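Local coordinates for protein flavodoxin (Streptococcus pneumoniae serotype 4, PDB 5LJL) that binds FMN and probably serves as a low-potential electron donor to a number of redox enzymes, at residues I7-M12 with V36-T41. Sequence-based numbering, arbitrary orientation.
Sequences IVFASM and VDECTT. With PO4 (phosphate ion), chain B.
Ile-7 O is gripped twice: Asp-37 N donates to it at 2.9 Å, nearly in line with the carbonyl bond, and a water donates as well, its other proton going to Asp-37 OD2. One aspartate thus reaches this oxygen both directly and through solvent. The bond belongs to a parallel ladder between strands 4-9 and 33-38, the two ends of a right-handed beta-alpha-beta crossover through helix 15-29, with 33-38 at the edge of the five-stranded flavodoxin sheet. Phe-9 N then donates to Asp-37 O (3.0 Å), and Cys-39 N closes the ladder on Phe-9 O at 2.8 Å, just where strand 33-38 has ended.

On the face carrying Ile-7, Phe-9, Val-36 and Glu-38, the Phe-9 ring leans across to the neighbouring strand. Its CG sits between the backbone N and the carbonyl carbon (chi1 71°), and Glu-38 CA lies over the ring centre, 3.9 Å from the centroid, a CH-pi contact. CZ and CE1 meet Glu-38 CB, while CE2 touches Val-36 CG1 at 3.9 Å. On the other face of the sheet Val-8 CG1 packs against CB of Cys-39, just past the strand end (3.7 Å); from helix 67-77 Phe-72 touches Val-8 and Met-69 touches Cys-39.

From the end of its strand, the Glu-38 side chain runs out extended, with CG anti to its backbone N (chi1 -163°), and a second water, accepting from Ser-11 N, donates to OE2. Residues 11-12 open the loop that holds a phosphate ion, also bound by Thr-13, Asn-15 and Thr-16; in flavodoxins this loop receives the FMN phosphate, so the ion probably mimics it. Met-12 N donates to phosphate O4, and Ser-11 OG donates to O1 at 2.6 Å.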
# COMPACT_ATOMS: atom_id res chain seq x y z
N ILE A 7 -5.12 0.52 5.17
CA ILE A 7 -4.13 1.13 4.28
C ILE A 7 -3.11 1.87 5.14
O ILE A 7 -3.50 2.76 5.97
CB ILE A 7 -4.83 2.11 3.27
CG1 ILE A 7 -5.87 1.39 2.42
CG2 ILE A 7 -3.82 2.88 2.40
CD1 ILE A 7 -6.70 2.33 1.54
N VAL A 8 -1.83 1.54 4.98
CA VAL A 8 -0.76 2.20 5.75
C VAL A 8 0.11 2.92 4.77
O VAL A 8 0.58 2.30 3.79
CB VAL A 8 0.01 1.18 6.60
CG1 VAL A 8 1.12 1.89 7.40
CG2 VAL A 8 -0.96 0.44 7.50
N PHE A 9 0.37 4.20 5.01
CA PHE A 9 1.13 5.01 4.08
C PHE A 9 2.35 5.70 4.72
O PHE A 9 2.40 5.91 5.95
CB PHE A 9 0.27 6.06 3.34
CG PHE A 9 -0.21 7.20 4.19
CD1 PHE A 9 0.61 8.30 4.41
CD2 PHE A 9 -1.47 7.14 4.78
CE1 PHE A 9 0.15 9.35 5.20
CE2 PHE A 9 -1.94 8.18 5.58
CZ PHE A 9 -1.11 9.26 5.79
N ALA A 10 3.32 6.00 3.88
CA ALA A 10 4.41 6.92 4.20
C ALA A 10 4.42 7.97 3.07
O ALA A 10 4.31 7.59 1.89
CB ALA A 10 5.71 6.19 4.27
N SER A 11 4.65 9.22 3.40
CA SER A 11 4.58 10.30 2.43
C SER A 11 5.43 11.46 2.90
O SER A 11 5.24 11.91 4.04
CB SER A 11 3.13 10.75 2.22
OG SER A 11 3.04 11.68 1.14
N MET A 12 6.35 11.92 2.08
CA MET A 12 7.20 13.11 2.40
C MET A 12 6.62 14.38 1.80
O MET A 12 6.51 15.40 2.52
CB MET A 12 8.68 12.89 1.92
CG MET A 12 9.71 13.84 2.52
SD MET A 12 11.34 13.22 1.99
CE MET A 12 11.69 12.30 3.50
N VAL A 36 -7.15 4.38 7.15
CA VAL A 36 -6.03 4.96 6.39
C VAL A 36 -5.15 5.64 7.45
O VAL A 36 -5.59 6.56 8.15
CB VAL A 36 -6.49 6.02 5.36
CG1 VAL A 36 -5.34 6.61 4.54
CG2 VAL A 36 -7.55 5.45 4.41
N ASP A 37 -3.94 5.13 7.62
CA ASP A 37 -3.06 5.64 8.69
C ASP A 37 -1.64 5.80 8.20
O ASP A 37 -1.15 4.97 7.44
CB ASP A 37 -3.07 4.67 9.84
CG ASP A 37 -4.41 4.56 10.51
OD1 ASP A 37 -4.76 5.45 11.33
OD2 ASP A 37 -5.14 3.62 10.22
N GLU A 38 -0.96 6.85 8.68
CA GLU A 38 0.47 6.98 8.46
C GLU A 38 1.17 5.93 9.25
O GLU A 38 0.67 5.54 10.34
CB GLU A 38 0.96 8.37 8.83
CG GLU A 38 2.31 8.67 8.24
CD GLU A 38 2.94 9.93 8.80
OE1 GLU A 38 2.30 10.60 9.66
OE2 GLU A 38 4.11 10.21 8.39
N CYS A 39 2.24 5.39 8.68
CA CYS A 39 2.96 4.29 9.27
C CYS A 39 3.49 4.54 10.68
O CYS A 39 3.57 3.57 11.43
CB CYS A 39 4.09 3.83 8.36
SG CYS A 39 5.43 5.00 8.11
N THR A 40 3.75 5.81 11.04
CA THR A 40 4.18 6.13 12.43
C THR A 40 3.04 6.02 13.44
O THR A 40 3.27 6.23 14.61
CB THR A 40 4.69 7.59 12.66
OG1 THR A 40 4.78 8.29 11.42
CG2 THR A 40 6.04 7.58 13.34
N THR A 41 1.80 5.77 13.02
CA THR A 41 0.68 5.82 13.95
C THR A 41 -0.02 4.47 14.15
O THR A 41 -1.06 4.42 14.80
CB THR A 41 -0.35 6.90 13.54
OG1 THR A 41 -1.02 6.49 12.30
CG2 THR A 41 0.29 8.29 13.40
P PO4 B . 5.71 11.51 -1.67
O1 PO4 B . 4.59 10.97 -0.86
O2 PO4 B . 5.35 12.85 -2.27
O3 PO4 B . 6.05 10.56 -2.76
O4 PO4 B . 6.87 11.69 -0.83
O HOH W 1 -4.34 1.60 8.56
O HOH W 2 5.51 9.35 6.14